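Local coordinates for transcobalamin-1 (Homo sapiens, PDB 4KKJ), which binds vitamin B12 with femtomolar affinity, also takes up its analogue cobinamide, and protects the vitamin from the acid of the stomach, at the cob(II)inamide and cyanide ion site. Sequence-based numbering; all coordinates share one arbitrary frame.

The cob(II)inamide and cyanide ion site. Residues 142-143, 145-146, 179, 184, 186-187, 240, 242, 246, 289, 380, 382, 385-386, 396, 402-404, 411-414. With CBY (cob(II)inamide), chain D; CYN (cyanide ion), chain B; CYN (cyanide ion), chain C.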
# COMPACT_ATOMS: atom_id res chain seq x y z
N THR A 142 9.49 3.37 -9.50
CA THR A 142 8.59 3.56 -8.37
C THR A 142 9.26 3.24 -7.04
O THR A 142 9.98 4.08 -6.48
CB THR A 142 7.33 2.69 -8.51
OG1 THR A 142 7.71 1.31 -8.54
CG2 THR A 142 6.58 3.04 -9.78
N ASN A 143 9.03 2.03 -6.55
CA ASN A 143 9.52 1.62 -5.25
C ASN A 143 9.45 0.11 -5.08
O ASN A 143 8.75 -0.56 -5.84
CB ASN A 143 8.73 2.31 -4.14
CG ASN A 143 7.23 2.19 -4.34
OD1 ASN A 143 6.66 1.10 -4.22
ND2 ASN A 143 6.57 3.30 -4.64
N TYR A 145 7.97 -1.59 -2.87
CA TYR A 145 6.61 -2.00 -2.56
C TYR A 145 5.89 -2.43 -3.83
O TYR A 145 5.30 -3.51 -3.90
CB TYR A 145 5.85 -0.86 -1.87
CG TYR A 145 4.45 -1.24 -1.46
CD1 TYR A 145 4.21 -1.92 -0.27
CD2 TYR A 145 3.35 -0.93 -2.26
CE1 TYR A 145 2.93 -2.27 0.12
CE2 TYR A 145 2.07 -1.28 -1.88
CZ TYR A 145 1.87 -1.95 -0.69
OH TYR A 145 0.59 -2.30 -0.31
N GLN A 146 5.97 -1.58 -4.85
CA GLN A 146 5.36 -1.90 -6.14
C GLN A 146 6.11 -3.03 -6.82
O GLN A 146 5.51 -3.89 -7.46
CB GLN A 146 5.33 -0.68 -7.05
CG GLN A 146 4.46 0.44 -6.53
CD GLN A 146 4.01 1.37 -7.63
OE1 GLN A 146 3.82 0.96 -8.77
NE2 GLN A 146 3.84 2.64 -7.28
N PHE A 179 13.41 4.12 4.56
CA PHE A 179 13.18 5.53 4.29
C PHE A 179 13.84 6.37 5.37
O PHE A 179 13.23 6.66 6.40
CB PHE A 179 11.68 5.82 4.23
CG PHE A 179 11.01 5.26 3.01
CD1 PHE A 179 11.65 5.29 1.78
CD2 PHE A 179 9.75 4.70 3.09
CE1 PHE A 179 11.04 4.78 0.65
CE2 PHE A 179 9.13 4.18 1.96
CZ PHE A 179 9.78 4.22 0.74
N SER A 184 10.58 0.46 6.01
CA SER A 184 9.21 0.44 5.51
C SER A 184 8.55 -0.92 5.71
O SER A 184 8.76 -1.85 4.94
CB SER A 184 9.15 0.84 4.03
OG SER A 184 7.82 0.80 3.55
N ASP A 186 5.47 -1.73 5.31
CA ASP A 186 4.64 -2.00 4.15
C ASP A 186 5.46 -2.71 3.08
O ASP A 186 5.06 -3.75 2.56
CB ASP A 186 4.07 -0.70 3.59
CG ASP A 186 3.40 0.15 4.66
OD1 ASP A 186 4.13 0.82 5.42
OD2 ASP A 186 2.16 0.14 4.73
N THR A 187 6.62 -2.14 2.77
CA THR A 187 7.51 -2.70 1.75
C THR A 187 7.97 -4.12 2.11
O THR A 187 7.85 -5.04 1.30
CB THR A 187 8.73 -1.80 1.53
OG1 THR A 187 8.30 -0.50 1.13
CG2 THR A 187 9.62 -2.38 0.45
N ASN A 240 2.90 1.03 11.72
CA ASN A 240 1.81 1.85 12.22
C ASN A 240 0.48 1.21 11.86
O ASN A 240 0.44 0.08 11.38
CB ASN A 240 1.91 3.29 11.69
CG ASN A 240 1.81 3.39 10.17
OD1 ASN A 240 0.97 2.74 9.54
ND2 ASN A 240 2.67 4.21 9.58
N PHE A 242 -1.53 1.69 9.44
CA PHE A 242 -1.78 1.44 8.03
C PHE A 242 -0.75 0.52 7.39
O PHE A 242 -0.79 0.28 6.19
CB PHE A 242 -1.87 2.76 7.27
CG PHE A 242 -2.81 3.74 7.90
CD1 PHE A 242 -4.18 3.64 7.71
CD2 PHE A 242 -2.32 4.76 8.70
CE1 PHE A 242 -5.04 4.55 8.29
CE2 PHE A 242 -3.18 5.67 9.29
CZ PHE A 242 -4.54 5.56 9.08
N GLU A 246 -1.14 -5.43 6.27
CA GLU A 246 -0.43 -6.32 5.36
C GLU A 246 0.78 -6.96 6.05
O GLU A 246 1.30 -7.97 5.59
CB GLU A 246 -0.01 -5.58 4.09
CG GLU A 246 -1.07 -4.60 3.61
CD GLU A 246 -1.01 -4.34 2.12
OE1 GLU A 246 -0.13 -3.57 1.67
OE2 GLU A 246 -1.85 -4.91 1.39
N GLN A 289 -6.82 -2.32 2.32
CA GLN A 289 -5.58 -3.00 2.64
C GLN A 289 -5.62 -3.77 3.96
O GLN A 289 -4.78 -4.64 4.20
CB GLN A 289 -4.41 -2.02 2.66
CG GLN A 289 -4.04 -1.47 1.30
CD GLN A 289 -2.73 -0.71 1.34
OE1 GLN A 289 -2.37 -0.12 2.36
NE2 GLN A 289 -1.99 -0.74 0.24
N ARG A 380 -2.99 10.82 -6.98
CA ARG A 380 -2.26 9.63 -6.52
C ARG A 380 -3.07 8.58 -5.77
O ARG A 380 -2.60 8.03 -4.77
CB ARG A 380 -1.06 10.06 -5.67
CG ARG A 380 -0.05 10.92 -6.40
CD ARG A 380 0.69 10.12 -7.45
NE ARG A 380 1.49 9.06 -6.85
CZ ARG A 380 2.77 9.18 -6.52
NH1 ARG A 380 3.41 10.32 -6.74
NH2 ARG A 380 3.41 8.16 -5.98
N TRP A 382 -4.39 7.32 -3.35
CA TRP A 382 -4.49 7.44 -1.89
C TRP A 382 -5.03 8.79 -1.42
O TRP A 382 -5.51 8.91 -0.30
CB TRP A 382 -3.12 7.21 -1.25
CG TRP A 382 -2.90 5.82 -0.80
CD1 TRP A 382 -2.20 4.85 -1.45
CD2 TRP A 382 -3.38 5.23 0.41
NE1 TRP A 382 -2.21 3.69 -0.72
CE2 TRP A 382 -2.93 3.90 0.43
CE3 TRP A 382 -4.15 5.71 1.48
CZ2 TRP A 382 -3.23 3.03 1.48
CZ3 TRP A 382 -4.44 4.84 2.52
CH2 TRP A 382 -3.98 3.52 2.51
N TYR A 385 -1.17 14.18 -2.96
CA TYR A 385 0.24 13.95 -2.65
C TYR A 385 1.04 15.19 -3.03
O TYR A 385 0.94 15.68 -4.15
CB TYR A 385 0.74 12.73 -3.41
CG TYR A 385 2.23 12.48 -3.29
CD1 TYR A 385 2.75 11.83 -2.18
CD2 TYR A 385 3.10 12.86 -4.29
CE1 TYR A 385 4.10 11.59 -2.06
CE2 TYR A 385 4.46 12.62 -4.19
CZ TYR A 385 4.95 11.98 -3.07
OH TYR A 385 6.30 11.74 -2.96
N ILE A 386 1.83 15.70 -2.09
CA ILE A 386 2.57 16.93 -2.32
C ILE A 386 3.86 16.68 -3.09
O ILE A 386 4.78 16.03 -2.60
CB ILE A 386 2.89 17.64 -0.99
CG1 ILE A 386 1.62 17.76 -0.14
CG2 ILE A 386 3.51 19.00 -1.26
CD1 ILE A 386 0.44 18.38 -0.87
N ASN A 396 12.23 11.21 -7.44
CA ASN A 396 12.37 9.81 -7.05
C ASN A 396 13.80 9.33 -7.17
O ASN A 396 14.34 8.71 -6.25
CB ASN A 396 11.45 8.94 -7.90
CG ASN A 396 10.86 7.78 -7.12
OD1 ASN A 396 10.71 7.86 -5.90
ND2 ASN A 396 10.52 6.71 -7.82
N TRP A 402 8.80 15.55 -0.04
CA TRP A 402 8.30 16.42 1.01
C TRP A 402 7.66 15.58 2.12
O TRP A 402 6.76 14.78 1.86
CB TRP A 402 7.29 17.42 0.46
CG TRP A 402 7.85 18.38 -0.55
CD1 TRP A 402 7.75 18.30 -1.91
CD2 TRP A 402 8.60 19.57 -0.27
NE1 TRP A 402 8.39 19.37 -2.50
CE2 TRP A 402 8.92 20.16 -1.52
CE3 TRP A 402 9.04 20.20 0.90
CZ2 TRP A 402 9.66 21.34 -1.62
CZ3 TRP A 402 9.77 21.37 0.80
CH2 TRP A 402 10.07 21.93 -0.45
N GLU A 403 8.14 15.76 3.34
CA GLU A 403 7.63 15.02 4.49
C GLU A 403 6.67 15.88 5.31
O GLU A 403 6.91 17.07 5.52
CB GLU A 403 8.80 14.57 5.37
CG GLU A 403 8.40 13.70 6.55
CD GLU A 403 9.58 13.31 7.41
OE1 GLU A 403 9.58 12.18 7.96
OE2 GLU A 403 10.52 14.13 7.54
N LEU A 404 5.58 15.27 5.76
CA LEU A 404 4.59 15.97 6.57
C LEU A 404 4.79 15.67 8.04
O LEU A 404 4.85 14.51 8.44
CB LEU A 404 3.17 15.56 6.15
CG LEU A 404 2.79 15.73 4.68
CD1 LEU A 404 1.34 15.35 4.47
CD2 LEU A 404 3.05 17.15 4.21
N LEU A 411 3.57 12.33 10.03
CA LEU A 411 2.17 11.96 10.04
C LEU A 411 1.97 10.53 9.54
O LEU A 411 2.79 10.01 8.78
CB LEU A 411 1.36 12.93 9.18
CG LEU A 411 1.51 14.41 9.50
CD1 LEU A 411 0.48 15.24 8.75
CD2 LEU A 411 1.40 14.63 10.99
N SER A 412 0.89 9.90 9.97
CA SER A 412 0.57 8.56 9.51
C SER A 412 -0.53 8.61 8.45
O SER A 412 -1.00 7.58 7.97
CB SER A 412 0.14 7.68 10.69
OG SER A 412 1.15 7.65 11.68
N GLN A 413 -0.93 9.83 8.09
CA GLN A 413 -1.97 10.03 7.09
C GLN A 413 -1.53 11.07 6.07
O GLN A 413 -0.68 11.91 6.35
CB GLN A 413 -3.27 10.48 7.74
CG GLN A 413 -3.75 9.61 8.89
CD GLN A 413 -5.05 10.11 9.47
OE1 GLN A 413 -6.00 10.38 8.75
NE2 GLN A 413 -5.09 10.25 10.79
N GLY A 414 -2.13 11.02 4.88
CA GLY A 414 -1.86 12.00 3.85
C GLY A 414 -2.39 13.37 4.22
O GLY A 414 -3.11 13.51 5.21
N59 CBY D . 1.80 2.27 -2.97
C57 CBY D . 2.98 2.69 -3.44
O58 CBY D . 3.34 2.57 -4.60
C56 CBY D . 3.90 3.35 -2.43
C55 CBY D . 4.22 2.37 -1.29
C17 CBY D . 4.41 3.06 0.10
C54 CBY D . 5.51 2.27 0.85
C18 CBY D . 3.06 3.09 0.90
C19 CBY D . 3.37 4.22 1.90
C60 CBY D . 2.52 1.79 1.60
C61 CBY D . 1.21 1.22 1.14
N62 CBY D . 0.93 1.49 -0.10
O63 CBY D . 0.43 0.55 1.84
C16 CBY D . 4.84 4.55 0.10
N24 CBY D . 4.23 5.15 1.11
C15 CBY D . 6.07 5.10 -0.48
C53 CBY D . 6.90 4.40 -1.55
C14 CBY D . 6.33 6.45 -0.30
C13 CBY D . 7.21 7.28 -1.25
C48 CBY D . 6.37 7.80 -2.48
C49 CBY D . 6.21 6.80 -3.66
C50 CBY D . 7.40 6.82 -4.56
N52 CBY D . 7.65 7.88 -5.27
O51 CBY D . 8.09 5.83 -4.61
C12 CBY D . 7.48 8.53 -0.40
C46 CBY D . 8.72 8.17 0.48
C47 CBY D . 7.83 9.90 -1.07
C11 CBY D . 6.29 8.54 0.56
N23 CBY D . 5.71 7.32 0.61
C10 CBY D . 5.92 9.60 1.33
C9 CBY D . 4.95 9.65 2.32
C8 CBY D . 4.52 10.98 2.92
C41 CBY D . 3.69 11.87 1.89
C42 CBY D . 4.08 13.36 1.80
C43 CBY D . 3.40 14.04 0.63
N45 CBY D . 4.19 14.65 -0.19
O44 CBY D . 2.18 14.00 0.47
C7 CBY D . 3.64 10.51 4.13
C36 CBY D . 2.52 11.57 4.44
C37 CBY D . 4.62 10.48 5.37
C38 CBY D . 4.99 11.77 6.04
N40 CBY D . 5.13 11.77 7.33
O39 CBY D . 5.15 12.82 5.39
C6 CBY D . 3.32 9.03 3.77
N22 CBY D . 4.16 8.65 2.69
C5 CBY D . 2.31 8.26 4.29
C35 CBY D . 1.35 8.72 5.41
C4 CBY D . 2.03 6.89 3.79
C3 CBY D . 0.98 5.90 4.39
C30 CBY D . -0.55 5.93 3.98
C31 CBY D . -1.31 7.19 4.17
C32 CBY D . -2.64 7.03 4.81
N33 CBY D . -2.99 6.02 5.54
O34 CBY D . -3.34 7.96 4.56
C2 CBY D . 1.58 4.55 3.88
C25 CBY D . 0.54 3.40 3.72
C1 CBY D . 2.19 4.99 2.49
C20 CBY D . 1.15 5.21 1.32
N21 CBY D . 2.74 6.34 2.82
CO CBY D . 4.23 6.92 1.80
C26 CBY D . 2.69 4.07 4.90
C27 CBY D . 2.16 3.73 6.30
O28 CBY D . 1.77 4.63 7.06
N29 CBY D . 2.13 2.48 6.70
C71 CBY D . 0.74 1.58 -3.78
C72 CBY D . 0.49 2.18 -5.19
C73 CBY D . 0.28 1.02 -6.14
O8 CBY D . -0.70 3.03 -5.15
C CYN B . 5.49 6.40 3.13
N CYN B . 6.24 6.06 3.93
C CYN C . 3.03 7.56 0.46
N CYN C . 2.33 7.99 -0.34
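Aromatic rings meet the corrinoid both over its face and at its side-chain amides. Phe242 lies under the amide nitrogen CBY N33 of one propionamide, which sits 3.2 Å above the Phe242 ring plane and over its centre; Trp382 meets the same amide with its rim atom CZ3, while a face of its indole is turned to the methyl C20 and Gln289 OE1 lies in plane at its edge. Phe179 offers a face to the methyl C46, and its CD2 and CE2 brush the nitrogen of the chain B cyanide. Tyr145, CG anti to the backbone N (chi1 -177°), lays one face against the acetamide carbon C61; Asp186 O, Thr187 CA and Glu246 OE1 lie in plane at its edge, and Glu246 OE1 takes the phenol hydrogen bond through the syn lone pair, which probably helps to set the ring's position. Tyr385 has amide N45 over the rim of one face and the guanidinium carbon of Arg380 over the other.

The peripheral amides are read one by one. CBY N29 is gripped by both carboxylate oxygens of Asp186, each through its syn lone pair, with CBY N29 to Asp186 OD1 at 2.9 Å, and by Asn240 OD1. Asn240 ND2 returns a bond to CBY O28 (2.7 Å), and Phe242 N also donates to Asn240 OD1, which helps to position the Asn240 side-chain amide. Gln289 NE2 donates to CBY O63 of the acetamide (3.2 Å), in its own amide plane. Asn143 ND2 reaches CBY O51 nearly straight and in its own amide plane (3.0 Å, 171° at H), while Gln146 NE2 donates to CBY O58 at 2.7 Å. Asn396 OD1 accepts from N52, which stands above its carbonyl plane, and its ND2 ties back to Thr142 O. Backbone groups of strands 385-389 and 401-406 complete the grip: Ile386 N donates to CBY O44 (3.1 Å), Ile386 O and Trp402 O accept from CBY N45, Leu404 N donates to CBY O39 and Leu404 O accepts from CBY N40 (3.0 Å).

Cobinamide, with a cyanide on each side of its cobalt, is almost wholly buried between the helical N-terminal alpha domain, including helices 144-156, 185-203, 241-252 and 284-294, and the C-terminal beta domain.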